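Local coordinates for protein alpha-11 giardin (Giardia intestinalis, PDB 2II2) that belongs to the annexin family, binds calcium and probably acidic phospholipids, and probably takes part in attachment of the parasite and in the cytoskeleton of its ventral disk, at residues A[94-99]-A[256-261]; A[218-223]-A[236-241]. All coordinates share one frame; numbering follows the deposited sequence. Where two conformers were deposited one is given.

From the N terminus, helix 94-102 comes first. After 156 mostly helical residues between the two segments, helix 249-263 packs beside it and closes interaction 1. Nested inside that loop, interaction 2 joins neighbours in sequence: helix 216-230 turns almost at once into helix 232-244, and only 12 residues separate its segments. Helix 249-263 follows directly. The two contacts meet through side chains: Arg220 NH2 forms a salt bridge with Asp99 OD1 (2.7 Å), while Ile259 packs on Ala239. Together they draw a late antiparallel pair of consecutive helices and the helix after it against an early helix near the middle of this all-helical annexin chain.

Interaction 1 of 2, residues A[94-99]-A[256-261]; sequences FRAIHD and AARITG
A buried, side-on salt bridge between Arg258 and Asp99 joins helix 94-102 to helix 249-263 close to the centre of this annexin fold. The two segments run almost parallel, 9° apart, with their axes 11.0 Å from each other, and that wide spacing is filled by the long arginine. Arg258 reaches across with CG anti to its backbone N; a bend at chi3 (63°) then swings NE toward the carboxylate. Both bonds end on one oxygen: Arg258 NE lies 2.7 Å from Asp99 OD2 with a fairly straight N-H...O angle of 156°, and Arg258 NH2 is 2.9 Å from Asp99 OD2 along a more bent path. OD2 sits in the guanidinium plane. At Asp99 OD2, NE comes on the anti side but somewhat out of the carboxylate plane, and NH2 from further above it, in keeping with the tilt of the carboxylate against the guanidinium.

A small residue suits the face of the guanidinium. Ala96 CA lies over the centre of one guanidinium face, 3.6 Å from Arg258 CZ, and the Ala96 methyl CB is 3.7 Å from the same carbon; its small side chain lets the flat cation settle against the helix backbone. Ile259 CG1 lies 3.8 Å from Asp99 OD2, an apolar branch beside the anion. Ala87 and Val83 of helix 76-89 touch Ala96 and Arg258 respectively.

Asp99 OD1 has a second cationic partner, Arg220 of helix 216-230, so each carboxylate oxygen is bound by a different arginine. A buried Asp-Arg network near the chain centre is consistent with the salt-bridged residues lining the central hydrophilic channel of annexins. Being gripped by two cations should favour the ionised form of Asp99 and offset the cost of burying its charge.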
ATOM      1  N   PHE A  94       3.385   4.571 -10.175  1.00  7.47           N
ATOM      2  CA  PHE A  94       3.098   3.156 -10.109  1.00  7.19           C
ATOM      3  C   PHE A  94       3.206   2.609  -8.693  1.00  7.13           C
ATOM      4  O   PHE A  94       2.517   1.632  -8.363  1.00  7.28           O
ATOM      5  CB  PHE A  94       4.005   2.355 -11.045  1.00  7.73           C
ATOM      6  CG  PHE A  94       3.612   2.457 -12.483  1.00  8.21           C
ATOM      7  CD1 PHE A  94       4.480   3.020 -13.396  1.00 11.38           C
ATOM      8  CD2 PHE A  94       2.379   1.996 -12.931  1.00  9.56           C
ATOM      9  CE1 PHE A  94       4.142   3.109 -14.759  1.00 12.97           C
ATOM     10  CE2 PHE A  94       2.026   2.090 -14.293  1.00 11.61           C
ATOM     11  CZ  PHE A  94       2.912   2.643 -15.197  1.00 12.26           C
ATOM     12  N   ARG A  95       4.080   3.174  -7.865  1.00  7.14           N
ATOM     13  CA  ARG A  95       4.194   2.628  -6.509  1.00  7.46           C
ATOM     14  C   ARG A  95       2.824   2.694  -5.808  1.00  6.74           C
ATOM     15  O   ARG A  95       2.399   1.740  -5.166  1.00  7.88           O
ATOM     16  CB  ARG A  95       5.235   3.371  -5.684  1.00  7.27           C
ATOM     17  CG  ARG A  95       6.651   3.184  -6.159  1.00  8.56           C
ATOM     18  CD  ARG A  95       7.615   3.809  -5.167  1.00 10.49           C
ATOM     19  NE  ARG A  95       8.999   3.491  -5.484  1.00 10.47           N
ATOM     20  CZ  ARG A  95       9.723   4.099  -6.424  1.00 10.76           C
ATOM     21  NH1 ARG A  95       9.213   5.100  -7.136  1.00 11.93           N
ATOM     22  NH2 ARG A  95      10.981   3.723  -6.649  1.00 14.25           N
ATOM     23  N   ALA A  96       2.159   3.842  -5.956  1.00  7.20           N
ATOM     24  CA  ALA A  96       0.877   4.070  -5.293  1.00  7.04           C
ATOM     25  C   ALA A  96      -0.234   3.219  -5.925  1.00  6.90           C
ATOM     26  O   ALA A  96      -1.078   2.641  -5.224  1.00  7.55           O
ATOM     27  CB  ALA A  96       0.496   5.539  -5.328  1.00  7.35           C
ATOM     28  N   ILE A  97      -0.263   3.141  -7.264  1.00  6.81           N
ATOM     29  CA  ILE A  97      -1.280   2.303  -7.916  1.00  6.71           C
ATOM     30  C   ILE A  97      -1.105   0.840  -7.503  1.00  6.56           C
ATOM     31  O   ILE A  97      -2.077   0.153  -7.177  1.00  7.29           O
ATOM     32  CB  ILE A  97      -1.225   2.442  -9.468  1.00  6.67           C
ATOM     33  CG1 ILE A  97      -1.413   3.910  -9.893  1.00  8.20           C
ATOM     34  CG2 ILE A  97      -2.290   1.556 -10.084  1.00  7.60           C
ATOM     35  CD1 ILE A  97      -0.978   4.196 -11.333  1.00  8.82           C
ATOM     36  N   HIS A  98       0.134   0.374  -7.507  1.00  6.80           N
ATOM     37  CA  HIS A  98       0.428  -0.990  -7.126  1.00  6.78           C
ATOM     38  C   HIS A  98      -0.022  -1.296  -5.711  1.00  6.83           C
ATOM     39  O   HIS A  98      -0.619  -2.342  -5.437  1.00  7.96           O
ATOM     40  CB  HIS A  98       1.925  -1.270  -7.251  1.00  7.10           C
ATOM     41  CG  HIS A  98       2.396  -1.385  -8.657  1.00  6.07           C
ATOM     42  ND1 HIS A  98       3.732  -1.346  -8.977  1.00  6.82           N
ATOM     43  CD2 HIS A  98       1.723  -1.514  -9.825  1.00  7.37           C
ATOM     44  CE1 HIS A  98       3.861  -1.447 -10.287  1.00  7.10           C
ATOM     45  NE2 HIS A  98       2.657  -1.578 -10.823  1.00  6.97           N
ATOM     46  N   ASP A  99       0.278  -0.390  -4.784  1.00  7.12           N
ATOM     47  CA  ASP A  99      -0.137  -0.613  -3.389  1.00  7.04           C
ATOM     48  C   ASP A  99      -1.649  -0.893  -3.329  1.00  7.69           C
ATOM     49  O   ASP A  99      -2.141  -1.795  -2.623  1.00  8.59           O
ATOM     50  CB  ASP A  99       0.182   0.604  -2.505  1.00  7.60           C
ATOM     51  CG  ASP A  99       1.666   0.806  -2.268  1.00  8.50           C
ATOM     52  OD1 ASP A  99       2.456  -0.091  -2.596  1.00  9.69           O
ATOM     53  OD2 ASP A  99       2.076   1.873  -1.750  1.00 10.15           O
ATOM     54  N   ALA A 256       5.639   5.521   3.266  1.00  6.62           N
ATOM     55  CA  ALA A 256       5.321   4.962   4.564  1.00  6.57           C
ATOM     56  C   ALA A 256       3.954   5.459   5.059  1.00  6.78           C
ATOM     57  O   ALA A 256       3.209   4.715   5.686  1.00  6.85           O
ATOM     58  CB  ALA A 256       6.412   5.275   5.549  1.00  7.79           C
ATOM     59  N   ALA A 257       3.652   6.739   4.804  1.00  6.62           N
ATOM     60  CA  ALA A 257       2.368   7.307   5.195  1.00  7.02           C
ATOM     61  C   ALA A 257       1.222   6.581   4.490  1.00  6.41           C
ATOM     62  O   ALA A 257       0.212   6.238   5.116  1.00  7.23           O
ATOM     63  CB  ALA A 257       2.334   8.797   4.903  1.00  7.41           C
ATOM     64  N   ARG A 258       1.366   6.345   3.186  1.00  7.19           N
ATOM     65  CA  ARG A 258       0.308   5.670   2.443  1.00  7.26           C
ATOM     66  C   ARG A 258       0.096   4.225   2.878  1.00  7.34           C
ATOM     67  O   ARG A 258      -1.039   3.794   3.093  1.00  7.32           O
ATOM     68  CB  ARG A 258       0.620   5.744   0.961  1.00  7.46           C
ATOM     69  CG  ARG A 258      -0.362   4.998   0.100  1.00  8.60           C
ATOM     70  CD  ARG A 258      -0.030   5.057  -1.386  1.00 10.34           C
ATOM     71  NE  ARG A 258       1.246   4.435  -1.722  1.00  9.37           N
ATOM     72  CZ  ARG A 258       2.318   5.080  -2.162  1.00  8.50           C
ATOM     73  NH1 ARG A 258       2.359   6.414  -2.260  1.00  9.68           N
ATOM     74  NH2 ARG A 258       3.376   4.371  -2.490  1.00  9.01           N
ATOM     75  N   ILE A 259       1.199   3.481   2.969  1.00  6.91           N
ATOM     76  CA  ILE A 259       1.146   2.084   3.372  1.00  6.85           C
ATOM     77  C   ILE A 259       0.513   1.966   4.760  1.00  6.30           C
ATOM     78  O   ILE A 259      -0.349   1.101   4.995  1.00  7.03           O
ATOM     79  CB  ILE A 259       2.550   1.478   3.320  1.00  7.13           C
ATOM     80  CG1 ILE A 259       3.063   1.455   1.886  1.00  7.98           C
ATOM     81  CG2 ILE A 259       2.550   0.087   3.942  1.00  7.74           C
ATOM     82  CD1 ILE A 259       4.579   1.373   1.769  1.00  7.67           C
ATOM     83  N   THR A 260       0.944   2.817   5.688  1.00  6.26           N
ATOM     84  CA  THR A 260       0.362   2.807   7.023  1.00  7.25           C
ATOM     85  C   THR A 260      -1.123   3.153   6.998  1.00  6.64           C
ATOM     86  O   THR A 260      -1.939   2.469   7.593  1.00  7.36           O
ATOM     87  CB  THR A 260       1.116   3.833   7.907  1.00  7.39           C
ATOM     88  OG1 THR A 260       2.495   3.455   8.006  1.00  6.73           O
ATOM     89  CG2 THR A 260       0.539   3.913   9.279  1.00  6.62           C
ATOM     90  N   GLY A 261      -1.472   4.246   6.319  1.00  7.29           N
ATOM     91  CA  GLY A 261      -2.857   4.677   6.286  1.00  8.02           C
ATOM     92  C   GLY A 261      -3.790   3.629   5.708  1.00  6.89           C
ATOM     93  O   GLY A 261      -4.898   3.414   6.219  1.00  8.69           O
TER

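Interaction 2 of 2, residues A[218-223]-A[236-241]; sequences NARGLC and VAYAFH. With SO4 (sulfate ion), chain C.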
ATOM      1  N   ASN A 218       9.276  -1.074 -11.196  0.50 10.60           N
ATOM      2  CA  ASN A 218       9.053  -2.412 -11.741  0.50  9.73           C
ATOM      3  C   ASN A 218       9.385  -3.483 -10.696  0.50  8.79           C
ATOM      4  O   ASN A 218       8.561  -4.351 -10.390  0.50  8.16           O
ATOM      5  CB  ASN A 218       9.904  -2.690 -12.998  0.50  9.77           C
ATOM      6  CG  ASN A 218       9.321  -2.087 -14.298  0.50  9.40           C
ATOM      7  OD1 ASN A 218       8.113  -1.899 -14.442  0.50  8.64           O
ATOM      8  ND2 ASN A 218      10.202  -1.812 -15.257  0.50 10.48           N
ATOM      9  N   ALA A 219      10.603  -3.427 -10.157  1.00  8.16           N
ATOM     10  CA  ALA A 219      11.062  -4.453  -9.210  1.00  7.40           C
ATOM     11  C   ALA A 219      10.150  -4.512  -7.994  1.00  6.81           C
ATOM     12  O   ALA A 219       9.751  -5.574  -7.541  1.00  6.58           O
ATOM     13  CB  ALA A 219      12.507  -4.190  -8.782  1.00  8.45           C
ATOM     14  N   ARG A 220       9.843  -3.334  -7.465  1.00  6.98           N
ATOM     15  CA  ARG A 220       9.016  -3.251  -6.278  1.00  7.26           C
ATOM     16  C   ARG A 220       7.629  -3.833  -6.529  1.00  6.66           C
ATOM     17  O   ARG A 220       7.086  -4.589  -5.700  1.00  7.37           O
ATOM     18  CB  ARG A 220       8.894  -1.794  -5.837  1.00  7.31           C
ATOM     19  CG  ARG A 220       7.985  -1.523  -4.645  1.00  7.63           C
ATOM     20  CD  ARG A 220       7.824  -0.041  -4.514  1.00  7.85           C
ATOM     21  NE  ARG A 220       7.004   0.419  -3.395  1.00  7.46           N
ATOM     22  CZ  ARG A 220       5.671   0.445  -3.407  1.00  6.87           C
ATOM     23  NH1 ARG A 220       4.969   0.039  -4.484  1.00  7.08           N
ATOM     24  NH2 ARG A 220       5.002   0.881  -2.350  1.00  7.51           N
ATOM     25  N   GLY A 221       7.037  -3.489  -7.669  1.00  7.06           N
ATOM     26  CA  GLY A 221       5.676  -3.971  -7.939  1.00  6.65           C
ATOM     27  C   GLY A 221       5.611  -5.496  -8.088  1.00  5.95           C
ATOM     28  O   GLY A 221       4.690  -6.160  -7.585  1.00  6.30           O
ATOM     29  N   LEU A 222       6.590  -6.049  -8.805  1.00  6.69           N
ATOM     30  CA  LEU A 222       6.635  -7.499  -8.947  1.00  6.38           C
ATOM     31  C   LEU A 222       6.846  -8.165  -7.607  1.00  6.05           C
ATOM     32  O   LEU A 222       6.249  -9.188  -7.323  1.00  6.68           O
ATOM     33  CB  LEU A 222       7.758  -7.914  -9.921  1.00  7.39           C
ATOM     34  CG  LEU A 222       7.445  -7.674 -11.389  1.00  8.09           C
ATOM     35  CD1 LEU A 222       8.720  -7.778 -12.174  1.00  9.35           C
ATOM     36  CD2 LEU A 222       6.390  -8.701 -11.899  1.00  9.48           C
ATOM     37  N   CYS A 223       7.709  -7.597  -6.760  1.00  6.43           N
ATOM     38  CA  CYS A 223       7.905  -8.190  -5.438  1.00  6.41           C
ATOM     39  C   CYS A 223       6.636  -8.117  -4.584  1.00  6.11           C
ATOM     40  O   CYS A 223       6.381  -9.009  -3.789  1.00  6.36           O
ATOM     41  CB  CYS A 223       9.060  -7.521  -4.702  1.00  7.14           C
ATOM     42  SG  CYS A 223      10.688  -7.957  -5.315  1.00  7.81           S
ATOM     43  N   VAL A 236       2.609  -6.201   2.368  1.00  6.14           N
ATOM     44  CA  VAL A 236       2.630  -4.931   3.070  1.00  6.91           C
ATOM     45  C   VAL A 236       3.982  -4.717   3.754  1.00  6.72           C
ATOM     46  O   VAL A 236       4.558  -3.636   3.682  1.00  7.29           O
ATOM     47  CB  VAL A 236       1.476  -4.853   4.081  1.00  7.04           C
ATOM     48  CG1 VAL A 236       1.563  -3.577   4.933  1.00  7.81           C
ATOM     49  CG2 VAL A 236       0.141  -4.905   3.378  1.00  7.36           C
ATOM     50  N   ALA A 237       4.496  -5.758   4.416  1.00  6.62           N
ATOM     51  CA  ALA A 237       5.814  -5.657   5.052  1.00  7.09           C
ATOM     52  C   ALA A 237       6.892  -5.308   4.029  1.00  6.83           C
ATOM     53  O   ALA A 237       7.752  -4.461   4.309  1.00  6.68           O
ATOM     54  CB  ALA A 237       6.166  -6.952   5.735  1.00  8.31           C
ATOM     55  N   TYR A 238       6.900  -5.967   2.868  1.00  6.86           N
ATOM     56  CA  TYR A 238       7.897  -5.662   1.827  1.00  6.21           C
ATOM     57  C   TYR A 238       7.772  -4.206   1.375  1.00  5.94           C
ATOM     58  O   TYR A 238       8.777  -3.507   1.251  1.00  6.51           O
ATOM     59  CB  TYR A 238       7.721  -6.629   0.639  1.00  5.86           C
ATOM     60  CG  TYR A 238       8.616  -6.205  -0.496  1.00  6.40           C
ATOM     61  CD1 TYR A 238       9.944  -6.600  -0.556  1.00  7.50           C
ATOM     62  CD2 TYR A 238       8.142  -5.363  -1.498  1.00  7.92           C
ATOM     63  CE1 TYR A 238      10.759  -6.149  -1.573  1.00  7.81           C
ATOM     64  CE2 TYR A 238       8.940  -4.892  -2.505  1.00  7.60           C
ATOM     65  CZ  TYR A 238      10.246  -5.281  -2.563  1.00  6.96           C
ATOM     66  OH  TYR A 238      11.031  -4.792  -3.582  1.00  9.00           O
ATOM     67  N   ALA A 239       6.548  -3.750   1.134  1.00  6.65           N
ATOM     68  CA  ALA A 239       6.332  -2.388   0.683  1.00  5.85           C
ATOM     69  C   ALA A 239       6.849  -1.401   1.732  1.00  5.99           C
ATOM     70  O   ALA A 239       7.477  -0.382   1.402  1.00  6.65           O
ATOM     71  CB  ALA A 239       4.884  -2.150   0.383  1.00  6.66           C
ATOM     72  N   PHE A 240       6.611  -1.705   2.999  1.00  6.14           N
ATOM     73  CA  PHE A 240       7.067  -0.848   4.085  1.00  6.66           C
ATOM     74  C   PHE A 240       8.592  -0.804   4.134  1.00  6.26           C
ATOM     75  O   PHE A 240       9.199   0.267   4.278  1.00  7.53           O
ATOM     76  CB  PHE A 240       6.434  -1.273   5.437  1.00  7.01           C
ATOM     77  CG  PHE A 240       6.542  -0.199   6.478  1.00  7.09           C
ATOM     78  CD1 PHE A 240       5.609   0.829   6.522  1.00  7.51           C
ATOM     79  CD2 PHE A 240       7.595  -0.182   7.373  1.00  8.78           C
ATOM     80  CE1 PHE A 240       5.724   1.861   7.419  1.00  8.78           C
ATOM     81  CE2 PHE A 240       7.709   0.836   8.306  1.00  8.60           C
ATOM     82  CZ  PHE A 240       6.755   1.865   8.336  1.00  7.35           C
ATOM     83  N   HIS A 241       9.209  -1.983   3.986  0.50  7.29           N
ATOM     84  CA  HIS A 241      10.672  -2.097   3.875  0.50  7.50           C
ATOM     85  C   HIS A 241      11.199  -1.223   2.723  0.50  6.70           C
ATOM     86  O   HIS A 241      12.165  -0.451   2.862  0.50  6.80           O
ATOM     87  CB  HIS A 241      11.082  -3.565   3.649  0.50  7.68           C
ATOM     88  CG  HIS A 241      12.569  -3.763   3.565  0.50 12.51           C
ATOM     89  ND1 HIS A 241      13.420  -3.442   4.602  0.50 15.20           N
ATOM     90  CD2 HIS A 241      13.356  -4.245   2.575  0.50 16.30           C
ATOM     91  CE1 HIS A 241      14.664  -3.717   4.256  0.50 16.85           C
ATOM     92  NE2 HIS A 241      14.652  -4.203   3.028  0.50 16.02           N
TER
HETATM   93  S   SO4 C 802      16.551  -7.496   1.242  1.00 66.26           S
HETATM   94  O1  SO4 C 802      17.562  -7.259   0.216  1.00 66.42           O
HETATM   95  O2  SO4 C 802      17.132  -7.214   2.551  1.00 66.56           O
HETATM   96  O3  SO4 C 802      15.406  -6.619   1.015  1.00 66.17           O
HETATM   97  O4  SO4 C 802      16.112  -8.889   1.196  1.00 66.27           O
HETATM   98  O   HOH W   1       7.274   1.490  -0.661  1.00  7.22           O
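Ala239 O and Arg220 NH2 share one ordered water, which donates to the carbonyl oxygen of Ala239 at 2.8 Å and accepts from Arg220 NH2 at 2.9 Å. This bridge spans an antiparallel pair of consecutive helices in this all-helical annexin fold, 216-230 and 232-244, at 159° over the two segments. Arg220 suits the gap because its long chain, extended from CG to NE, spans it, and its several N-H groups can serve both the water and its strongest partner, Asp99 on helix 94-102; Ala239 CB lies 4.1 Å from Arg220 NH2.

The pair's other contact is aromatic. Cys223 CB lies over one face of the Tyr238 ring in a CH-pi contact, 3.6 Å from the ring centroid and displaced toward the rim, where Tyr238 CZ is 3.3 Å away. Cys223 SG stands obliquely to the ring, 4.5 Å from its centroid, adding a sulfur-aromatic contact that a small, polarisable thiol can make in a close-packed interior. CB of Tyr238 points toward helix 216-230, and CG, anti to the backbone N (chi1 173°), carries on from it; the hydroxyl is hydrogen-bonded to Glu210 of helix 205-212. Nearby, His241 NE2 makes a weak hydrogen bond to O3 of a sulfate ion, probably from the crystallisation liquor. The tyrosine tip also meets backbone: Tyr238 OH lies 3.7 Å from Arg220 CA.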